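Dephospho-CoA kinase (Aquifex aeolicus, PDB 2IF2) probably catalyses the ATP-dependent phosphorylation of the 3'-hydroxyl of dephospho-CoA, the last step of coenzyme A biosynthesis. Local coordinates at residues Asp30-Ile35 with Leu110-Leu115; Gln19-Leu24 with Lys183-Val188; Leu127-Ala132 with Glu162-Tyr167. One frame throughout, in Å; residues are numbered along the deposited sequence.

Contact 1: Asp30-Ile35 with Leu110-Leu115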
loop_
_atom_site.group_PDB
_atom_site.type_symbol
_atom_site.label_atom_id
_atom_site.label_comp_id
_atom_site.label_asym_id
_atom_site.label_seq_id
_atom_site.Cartn_x
_atom_site.Cartn_y
_atom_site.Cartn_z
ATOM N N ASP A 30 -3.688 1.436 -5.901
ATOM C CA ASP A 30 -2.438 1.167 -5.189
ATOM C C ASP A 30 -2.004 2.454 -4.489
ATOM O O ASP A 30 -1.479 3.374 -5.118
ATOM C CB ASP A 30 -1.362 0.742 -6.187
ATOM C CG ASP A 30 -0.085 0.298 -5.518
ATOM O OD1 ASP A 30 0.282 0.845 -4.453
ATOM O OD2 ASP A 30 0.571 -0.602 -6.075
ATOM N N ALA A 31 -2.236 2.513 -3.184
ATOM C CA ALA A 31 -1.881 3.679 -2.391
ATOM C C ALA A 31 -0.376 3.937 -2.396
ATOM O O ALA A 31 0.072 5.048 -2.663
ATOM C CB ALA A 31 -2.375 3.491 -0.969
ATOM N N ASP A 32 0.396 2.897 -2.101
ATOM C CA ASP A 32 1.845 3.002 -2.060
ATOM C C ASP A 32 2.404 3.521 -3.383
ATOM O O ASP A 32 3.207 4.462 -3.404
ATOM C CB ASP A 32 2.462 1.640 -1.732
ATOM C CG ASP A 32 1.907 1.042 -0.444
ATOM O OD1 ASP A 32 1.873 1.749 0.585
ATOM O OD2 ASP A 32 1.515 -0.143 -0.457
ATOM N N LYS A 33 1.976 2.902 -4.484
ATOM C CA LYS A 33 2.411 3.287 -5.830
ATOM C C LYS A 33 2.152 4.773 -6.040
ATOM O O LYS A 33 3.024 5.503 -6.500
ATOM C CB LYS A 33 1.642 2.475 -6.885
ATOM C CG LYS A 33 2.251 2.491 -8.288
ATOM C CD LYS A 33 1.540 1.494 -9.216
ATOM C CE LYS A 33 2.349 1.179 -10.482
ATOM N NZ LYS A 33 2.641 2.368 -11.332
ATOM N N LEU A 34 0.949 5.215 -5.690
ATOM C CA LEU A 34 0.581 6.611 -5.853
ATOM C C LEU A 34 1.494 7.510 -5.043
ATOM O O LEU A 34 2.049 8.472 -5.568
ATOM C CB LEU A 34 -0.878 6.833 -5.426
ATOM C CG LEU A 34 -1.492 8.236 -5.561
ATOM C CD1 LEU A 34 -1.431 8.710 -7.006
ATOM C CD2 LEU A 34 -2.930 8.211 -5.070
ATOM N N ILE A 35 1.657 7.191 -3.764
ATOM C CA ILE A 35 2.494 8.009 -2.888
ATOM C C ILE A 35 3.848 8.280 -3.542
ATOM O O ILE A 35 4.230 9.435 -3.728
ATOM C CB ILE A 35 2.736 7.343 -1.490
ATOM C CG1 ILE A 35 1.404 6.929 -0.842
ATOM C CG2 ILE A 35 3.433 8.335 -0.559
ATOM C CD1 ILE A 35 0.523 8.092 -0.419
ATOM N N LEU A 110 -8.509 -0.326 -1.923
ATOM C CA LEU A 110 -7.278 0.441 -1.769
ATOM C C LEU A 110 -6.190 -0.435 -1.150
ATOM O O LEU A 110 -6.326 -0.896 -0.022
ATOM C CB LEU A 110 -7.544 1.670 -0.891
ATOM C CG LEU A 110 -6.355 2.573 -0.565
ATOM C CD1 LEU A 110 -6.754 4.027 -0.681
ATOM C CD2 LEU A 110 -5.855 2.258 0.826
ATOM N N GLU A 111 -5.117 -0.677 -1.893
ATOM C CA GLU A 111 -4.033 -1.501 -1.383
ATOM C C GLU A 111 -2.834 -0.649 -0.999
ATOM O O GLU A 111 -2.305 0.096 -1.823
ATOM C CB GLU A 111 -3.602 -2.527 -2.421
ATOM C CG GLU A 111 -3.131 -1.900 -3.704
ATOM C CD GLU A 111 -2.208 -2.802 -4.484
ATOM O OE1 GLU A 111 -1.987 -2.508 -5.683
ATOM O OE2 GLU A 111 -1.694 -3.792 -3.903
ATOM N N ALA A 112 -2.410 -0.778 0.258
ATOM C CA ALA A 112 -1.284 -0.026 0.795
ATOM C C ALA A 112 -0.350 -0.927 1.587
ATOM O O ALA A 112 0.768 -0.535 1.916
ATOM C CB ALA A 112 -1.789 1.099 1.682
ATOM N N SER A 113 -0.816 -2.131 1.900
ATOM C CA SER A 113 -0.016 -3.097 2.647
ATOM C C SER A 113 0.363 -2.589 4.034
ATOM O O SER A 113 1.041 -3.289 4.790
ATOM C CB SER A 113 1.265 -3.434 1.893
ATOM O OG SER A 113 2.226 -2.420 2.063
ATOM N N LEU A 114 -0.063 -1.371 4.358
ATOM C CA LEU A 114 0.213 -0.760 5.657
ATOM C C LEU A 114 -1.039 -0.067 6.207
ATOM O O LEU A 114 -0.982 1.093 6.598
ATOM C CB LEU A 114 1.363 0.252 5.533
ATOM C CG LEU A 114 2.772 -0.321 5.297
ATOM C CD1 LEU A 114 3.749 0.769 4.848
ATOM C CD2 LEU A 114 3.259 -0.980 6.575
ATOM N N LEU A 115 -2.164 -0.786 6.227
ATOM C CA LEU A 115 -3.428 -0.254 6.740
ATOM C C LEU A 115 -3.648 -0.787 8.151
ATOM O O LEU A 115 -4.564 -0.364 8.858
ATOM C CB LEU A 115 -4.613 -0.681 5.859
ATOM C CG LEU A 115 -4.741 -0.174 4.421
ATOM C CD1 LEU A 115 -4.729 1.344 4.390
ATOM C CD2 LEU A 115 -3.602 -0.730 3.606
#

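Contact 2: Gln19-Leu24 with Lys183-Val188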
loop_
_atom_site.group_PDB
_atom_site.type_symbol
_atom_site.label_atom_id
_atom_site.label_comp_id
_atom_site.label_asym_id
_atom_site.label_seq_id
_atom_site.Cartn_x
_atom_site.Cartn_y
_atom_site.Cartn_z
ATOM N N GLN A 19 -4.993 -6.891 -9.085
ATOM C CA GLN A 19 -5.274 -7.044 -10.510
ATOM C C GLN A 19 -6.491 -7.911 -10.788
ATOM O O GLN A 19 -7.412 -7.507 -11.499
ATOM C CB GLN A 19 -4.061 -7.635 -11.227
ATOM C CG GLN A 19 -4.063 -7.425 -12.746
ATOM C CD GLN A 19 -4.484 -6.008 -13.151
ATOM O OE1 GLN A 19 -5.666 -5.742 -13.362
ATOM N NE2 GLN A 19 -3.517 -5.095 -13.247
HETATM N N MSE A 20 -6.493 -9.112 -10.232
HETATM C CA MSE A 20 -7.610 -10.008 -10.431
HETATM C C MSE A 20 -8.878 -9.227 -10.119
HETATM O O MSE A 20 -9.822 -9.219 -10.913
HETATM C CB MSE A 20 -7.471 -11.216 -9.503
HETATM C CG MSE A 20 -6.143 -11.960 -9.644
HETATM SE SE MSE A 20 -5.912 -13.396 -8.345
HETATM C CE MSE A 20 -5.190 -14.802 -9.460
ATOM N N PHE A 21 -8.883 -8.546 -8.974
ATOM C CA PHE A 21 -10.039 -7.748 -8.532
ATOM C C PHE A 21 -10.479 -6.687 -9.534
ATOM O O PHE A 21 -11.669 -6.358 -9.600
ATOM C CB PHE A 21 -9.746 -7.058 -7.189
ATOM C CG PHE A 21 -10.279 -7.801 -5.991
ATOM C CD1 PHE A 21 -9.428 -8.191 -4.962
ATOM C CD2 PHE A 21 -11.627 -8.135 -5.899
ATOM C CE1 PHE A 21 -9.905 -8.906 -3.863
ATOM C CE2 PHE A 21 -12.109 -8.852 -4.799
ATOM C CZ PHE A 21 -11.245 -9.238 -3.780
ATOM N N ARG A 22 -9.516 -6.142 -10.284
ATOM C CA ARG A 22 -9.795 -5.112 -11.282
ATOM C C ARG A 22 -10.447 -5.738 -12.501
ATOM O O ARG A 22 -11.339 -5.155 -13.137
ATOM C CB ARG A 22 -8.520 -4.394 -11.724
ATOM C CG ARG A 22 -7.896 -3.480 -10.685
ATOM C CD ARG A 22 -7.039 -2.393 -11.351
ATOM N NE ARG A 22 -5.959 -1.934 -10.477
ATOM C CZ ARG A 22 -4.896 -2.669 -10.180
ATOM N NH1 ARG A 22 -4.771 -3.891 -10.699
ATOM N NH2 ARG A 22 -3.980 -2.198 -9.344
ATOM N N GLU A 23 -9.974 -6.931 -12.837
ATOM C CA GLU A 23 -10.516 -7.661 -13.959
ATOM C C GLU A 23 -11.963 -7.916 -13.634
ATOM O O GLU A 23 -12.837 -7.692 -14.465
ATOM C CB GLU A 23 -9.771 -8.973 -14.127
ATOM C CG GLU A 23 -8.338 -8.776 -14.572
ATOM C CD GLU A 23 -7.387 -9.808 -13.986
ATOM O OE1 GLU A 23 -7.803 -10.972 -13.779
ATOM O OE2 GLU A 23 -6.215 -9.450 -13.747
ATOM N N LEU A 24 -12.229 -8.354 -12.410
ATOM C CA LEU A 24 -13.608 -8.638 -12.014
ATOM C C LEU A 24 -14.513 -7.401 -12.088
ATOM O O LEU A 24 -15.734 -7.525 -12.130
ATOM C CB LEU A 24 -13.633 -9.270 -10.612
ATOM C CG LEU A 24 -13.090 -10.713 -10.514
ATOM C CD1 LEU A 24 -12.779 -11.086 -9.070
ATOM C CD2 LEU A 24 -14.104 -11.681 -11.121
ATOM N N LYS A 183 -9.657 -18.232 -7.399
ATOM C CA LYS A 183 -10.927 -18.843 -7.078
ATOM C C LYS A 183 -11.433 -18.240 -5.768
ATOM O O LYS A 183 -12.641 -18.137 -5.555
ATOM C CB LYS A 183 -10.754 -20.365 -6.976
ATOM C CG LYS A 183 -12.053 -21.175 -6.912
ATOM C CD LYS A 183 -11.833 -22.650 -7.289
ATOM C CE LYS A 183 -13.045 -23.525 -6.941
ATOM N NZ LYS A 183 -14.363 -22.912 -7.304
ATOM N N GLN A 184 -10.505 -17.813 -4.910
ATOM C CA GLN A 184 -10.840 -17.201 -3.617
ATOM C C GLN A 184 -11.302 -15.756 -3.752
ATOM O O GLN A 184 -12.347 -15.377 -3.221
ATOM C CB GLN A 184 -9.635 -17.246 -2.674
ATOM C CG GLN A 184 -9.617 -18.436 -1.737
ATOM C CD GLN A 184 -8.236 -19.042 -1.586
ATOM O OE1 GLN A 184 -7.279 -18.352 -1.234
ATOM N NE2 GLN A 184 -8.123 -20.344 -1.868
ATOM N N VAL A 185 -10.510 -14.942 -4.441
ATOM C CA VAL A 185 -10.881 -13.551 -4.635
ATOM C C VAL A 185 -12.276 -13.524 -5.256
ATOM O O VAL A 185 -13.137 -12.750 -4.836
ATOM C CB VAL A 185 -9.880 -12.810 -5.564
ATOM C CG1 VAL A 185 -8.477 -12.890 -4.989
ATOM C CG2 VAL A 185 -9.909 -13.412 -6.949
ATOM N N LYS A 186 -12.506 -14.387 -6.238
ATOM C CA LYS A 186 -13.809 -14.432 -6.889
ATOM C C LYS A 186 -14.926 -14.605 -5.876
ATOM O O LYS A 186 -15.961 -13.947 -5.968
ATOM C CB LYS A 186 -13.862 -15.566 -7.911
ATOM C CG LYS A 186 -13.293 -15.182 -9.253
ATOM C CD LYS A 186 -13.656 -16.192 -10.313
ATOM C CE LYS A 186 -12.947 -17.506 -10.081
ATOM N NZ LYS A 186 -13.151 -18.468 -11.201
ATOM N N LYS A 187 -14.708 -15.504 -4.921
ATOM C CA LYS A 187 -15.683 -15.758 -3.875
ATOM C C LYS A 187 -15.872 -14.451 -3.115
ATOM O O LYS A 187 -16.994 -13.990 -2.920
ATOM C CB LYS A 187 -15.172 -16.837 -2.924
ATOM C CG LYS A 187 -16.139 -17.201 -1.816
ATOM C CD LYS A 187 -15.447 -17.951 -0.676
ATOM C CE LYS A 187 -16.398 -18.149 0.506
ATOM N NZ LYS A 187 -15.761 -18.844 1.652
ATOM N N VAL A 188 -14.771 -13.836 -2.701
ATOM C CA VAL A 188 -14.882 -12.587 -1.972
ATOM C C VAL A 188 -15.604 -11.509 -2.768
ATOM O O VAL A 188 -16.511 -10.869 -2.257
ATOM C CB VAL A 188 -13.502 -12.079 -1.535
ATOM C CG1 VAL A 188 -13.630 -10.690 -0.900
ATOM C CG2 VAL A 188 -12.903 -13.052 -0.535
#

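Contact 3: Leu127-Ala132 with Glu162-Tyr167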
loop_
_atom_site.group_PDB
_atom_site.type_symbol
_atom_site.label_atom_id
_atom_site.label_comp_id
_atom_site.label_asym_id
_atom_site.label_seq_id
_atom_site.Cartn_x
_atom_site.Cartn_y
_atom_site.Cartn_z
ATOM N N LEU A 127 -11.784 -5.246 5.582
ATOM C CA LEU A 127 -10.359 -5.367 5.260
ATOM C C LEU A 127 -10.053 -6.735 4.667
ATOM O O LEU A 127 -10.611 -7.753 5.077
ATOM C CB LEU A 127 -9.492 -5.145 6.505
ATOM C CG LEU A 127 -7.974 -5.301 6.378
ATOM C CD1 LEU A 127 -7.385 -4.262 5.442
ATOM C CD2 LEU A 127 -7.362 -5.159 7.751
ATOM N N ILE A 128 -9.159 -6.742 3.692
ATOM C CA ILE A 128 -8.776 -7.961 3.023
ATOM C C ILE A 128 -7.283 -8.110 3.148
ATOM O O ILE A 128 -6.538 -7.179 2.855
ATOM C CB ILE A 128 -9.147 -7.902 1.545
ATOM C CG1 ILE A 128 -10.608 -7.484 1.413
ATOM C CG2 ILE A 128 -8.889 -9.250 0.884
ATOM C CD1 ILE A 128 -11.110 -7.399 -0.007
ATOM N N VAL A 129 -6.848 -9.280 3.590
ATOM C CA VAL A 129 -5.431 -9.532 3.752
ATOM C C VAL A 129 -5.027 -10.803 3.022
ATOM O O VAL A 129 -5.752 -11.798 3.034
ATOM C CB VAL A 129 -5.066 -9.650 5.237
ATOM C CG1 VAL A 129 -5.917 -10.721 5.889
ATOM C CG2 VAL A 129 -3.585 -9.957 5.387
ATOM N N VAL A 130 -3.864 -10.748 2.379
ATOM C CA VAL A 130 -3.333 -11.869 1.617
ATOM C C VAL A 130 -2.208 -12.557 2.392
ATOM O O VAL A 130 -1.150 -11.976 2.614
ATOM C CB VAL A 130 -2.828 -11.375 0.227
ATOM C CG1 VAL A 130 -1.918 -10.179 0.403
ATOM C CG2 VAL A 130 -2.113 -12.488 -0.508
ATOM N N TYR A 131 -2.455 -13.794 2.812
ATOM C CA TYR A 131 -1.474 -14.559 3.572
ATOM C C TYR A 131 -0.456 -15.239 2.677
ATOM O O TYR A 131 -0.758 -15.622 1.550
ATOM C CB TYR A 131 -2.169 -15.625 4.424
ATOM C CG TYR A 131 -1.221 -16.626 5.063
ATOM C CD1 TYR A 131 -0.402 -16.264 6.139
ATOM C CD2 TYR A 131 -1.139 -17.936 4.583
ATOM C CE1 TYR A 131 0.478 -17.191 6.724
ATOM C CE2 TYR A 131 -0.264 -18.866 5.156
ATOM C CZ TYR A 131 0.540 -18.491 6.224
ATOM O OH TYR A 131 1.393 -19.419 6.786
ATOM N N ALA A 132 0.752 -15.397 3.206
ATOM C CA ALA A 132 1.845 -16.039 2.484
ATOM C C ALA A 132 3.066 -16.152 3.395
ATOM O O ALA A 132 3.584 -15.142 3.879
ATOM C CB ALA A 132 2.191 -15.233 1.239
ATOM N N GLU A 162 1.459 -13.684 10.121
ATOM C CA GLU A 162 0.670 -14.696 10.803
ATOM C C GLU A 162 -0.207 -14.069 11.887
ATOM O O GLU A 162 -1.093 -14.724 12.439
ATOM C CB GLU A 162 1.602 -15.748 11.402
ATOM C CG GLU A 162 2.751 -16.139 10.476
ATOM C CD GLU A 162 2.951 -17.639 10.383
ATOM O OE1 GLU A 162 3.965 -18.069 9.791
ATOM O OE2 GLU A 162 2.093 -18.387 10.896
ATOM N N GLU A 163 0.043 -12.797 12.184
ATOM C CA GLU A 163 -0.741 -12.074 13.183
ATOM C C GLU A 163 -1.677 -11.117 12.438
ATOM O O GLU A 163 -2.832 -10.937 12.831
ATOM C CB GLU A 163 0.185 -11.284 14.126
ATOM C CG GLU A 163 -0.083 -11.469 15.645
ATOM C CD GLU A 163 -1.293 -10.689 16.175
ATOM O OE1 GLU A 163 -1.315 -9.445 16.051
ATOM O OE2 GLU A 163 -2.215 -11.323 16.733
ATOM N N LYS A 164 -1.177 -10.518 11.356
ATOM C CA LYS A 164 -1.969 -9.587 10.558
ATOM C C LYS A 164 -3.243 -10.242 10.057
ATOM O O LYS A 164 -4.293 -9.605 9.998
ATOM C CB LYS A 164 -1.159 -9.072 9.364
ATOM C CG LYS A 164 -1.969 -8.207 8.397
ATOM C CD LYS A 164 -1.108 -7.555 7.316
ATOM C CE LYS A 164 -0.274 -6.411 7.866
ATOM N NZ LYS A 164 0.484 -5.715 6.791
ATOM N N VAL A 165 -3.145 -11.515 9.692
ATOM C CA VAL A 165 -4.296 -12.265 9.196
ATOM C C VAL A 165 -5.493 -12.123 10.127
ATOM O O VAL A 165 -6.644 -12.147 9.686
ATOM C CB VAL A 165 -3.970 -13.763 9.060
ATOM C CG1 VAL A 165 -3.564 -14.330 10.407
ATOM C CG2 VAL A 165 -5.175 -14.506 8.518
ATOM N N LYS A 166 -5.204 -11.979 11.417
ATOM C CA LYS A 166 -6.228 -11.829 12.443
ATOM C C LYS A 166 -6.779 -10.400 12.487
ATOM O O LYS A 166 -7.327 -9.978 13.505
ATOM C CB LYS A 166 -5.644 -12.199 13.818
ATOM C CG LYS A 166 -5.334 -13.694 14.023
ATOM C CD LYS A 166 -4.467 -13.979 15.280
ATOM C CE LYS A 166 -5.085 -13.474 16.597
ATOM N NZ LYS A 166 -6.361 -14.140 16.993
ATOM N N TYR A 167 -6.636 -9.661 11.387
ATOM C CA TYR A 167 -7.116 -8.281 11.330
ATOM C C TYR A 167 -8.173 -8.045 10.262
ATOM O O TYR A 167 -8.885 -7.039 10.290
ATOM C CB TYR A 167 -5.950 -7.320 11.084
ATOM C CG TYR A 167 -5.387 -6.687 12.336
ATOM C CD1 TYR A 167 -4.414 -7.333 13.103
ATOM C CD2 TYR A 167 -5.833 -5.435 12.755
ATOM C CE1 TYR A 167 -3.899 -6.737 14.259
ATOM C CE2 TYR A 167 -5.329 -4.834 13.899
ATOM C CZ TYR A 167 -4.366 -5.483 14.646
ATOM O OH TYR A 167 -3.885 -4.862 15.777
#

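Contact 1: Asp30-Ile35 with Leu110-Leu115
Asp30 and Glu111 face each other as a parallel bridge with their CA atoms 4.9 Å apart, and just beyond it Ala31 N donates to Glu111 O (2.8 Å) at an N-H...O angle of 143°, reaching the oxygen from above the carbonyl plane. Here the strand 27-30 ends and the chain turns at once into helix 31-36. Asp30 is the N-cap: its CG stands anti to the backbone N (chi1 -174°), which carries OD1 to the amide of Lys33, an almost straight bond of 2.7 Å from Lys33 N to Asp30 OD1 that satisfies one N-H of the first helical turn. The pairing belongs to the parallel sheet of the P-loop kinase fold, in which 27-30 is an outermost strand beside 108-111. On the sheet face shared with Asp30, Glu111 runs its extended side chain obliquely across that aspartate, leaving Asp30 OD2 3.2 Å from Glu111 OE1 with the two carboxylate planes turned 50° apart. The proximity of two acids may raise the pKa of one of them, an effect that Lys14, which touches Glu111, could offset. Next to the bridge the contact turns apolar: the methyl CB of Ala31 meets Ala112 CB at 3.6 Å and also rests against the branch point of Leu110. Asp32, in the first turn of the helix, lays its carboxylate beside the Ala112 carbonyl; the Ser113 hydroxyl donates to that carbonyl oxygen. That serine lies against Lys14, one of the predicted ATP-binding residues.

Contact 2: Gln19-Leu24 with Lys183-Val188
This is an apolar helix-helix contact on one side of the central sheet, between the end of helix 14-23, which follows the predicted ATP-binding loop, and the C-terminal helix 178-190. The local axes of 19-23 and 183-188 pass within 10.0 Å of each other and cross at -53°, and the side chains fill the distance between the two backbones. Val185 is central to the contact. Its CG2, set between the backbone N and the carbonyl carbon, is directed at helix 14-23, where it meets Met20 CB at 4.2 Å and Leu24 CD1 at 4.3 Å. Phe21 takes the other flank of the valine. Val185 CB sits over one face of the ring, displaced toward the rim and 4.2 Å from Phe21 CZ, while Val188 CG1 approaches the same ring atom, CZ, at its edge, 4.0 Å away. One turn along helix 178-190 thus supplies two valines to a single phenylalanine, one to its face and one to its rim; Tyr189 and Ala26 also touch that side chain. Met20, present as selenomethionine, uses its CB here, and its side chain also lies against Thr181 and Tyr182 earlier in helix 178-190. At the margin, Leu24 crosses Lys186 at about a right angle: CG of the lysine lies 4.1 Å from Leu24 CD2, so the aliphatic base of the chain does the touching although its CB points away from the other helix. No hydrogen bond or salt bridge joins the two segments. Between them the association rests on buried branched, aromatic and methylene carbon, with no directional polar bond to set the register.

Contact 3: Leu127-Ala132 with Glu162-Tyr167
Val129, Tyr131 and Val165 carry this contact, which lies within the crossover joining the neighbouring parallel strands 126-130 and 170-171 of the P-loop kinase sheet. The connection runs through several helices, and its last one, 161-164, settles with the following 3-10 turn against the strand from which it began. Val129 points at that turn and divides its methyls between two residues: CG1, in the crowded position between the backbone N and the carbonyl carbon, meets Val165 CA at 4.0 Å, while CG2, anti to the N, meets Lys164 CG at 3.8 Å. Val165 lies beside it and also touches Val171 of strand 170-171. Tyr131, just past the strand, has CG anti to its backbone N (chi1 170°), which brings the ring across to Glu162. The carboxylate arrives near the ring plane, at the edge, with its own plane turned 79° from the ring. Tyr131 OH and Glu162 OE1 are 4.2 Å apart, packed rather than bonded. At the other end, Leu127 places CD2 4.2 Å from Tyr167 CB. Lys164 presents only its methylenes to Val129. Its chain bends at chi3 (-74°), and NZ continues inward to a hydrogen bond with Gly8 O, at the end of strand 3-8.

From the N terminus, residues 19-24 come first, and their partner 183-188 arrives last, so contact 2 closes the longest loop and encloses the other two. Within it, 30-35 meets 110-115 after an excursion that is about half helix, closing contact 1; only then does 127-132 open contact 3, closed by 162-167. Contacts 1 and 3 are thus in series and do not cross. Contact 1 ties an outer strand to the sheet, contact 3 sets the last crossover helix and its following turn against it, and contact 2 joins two helices over it. Ile128 CD1 packs against Phe21 and Val188, linking contacts 2 and 3, while Lys164 NZ makes a weak hydrogen bond to Ser113 O of contact 1.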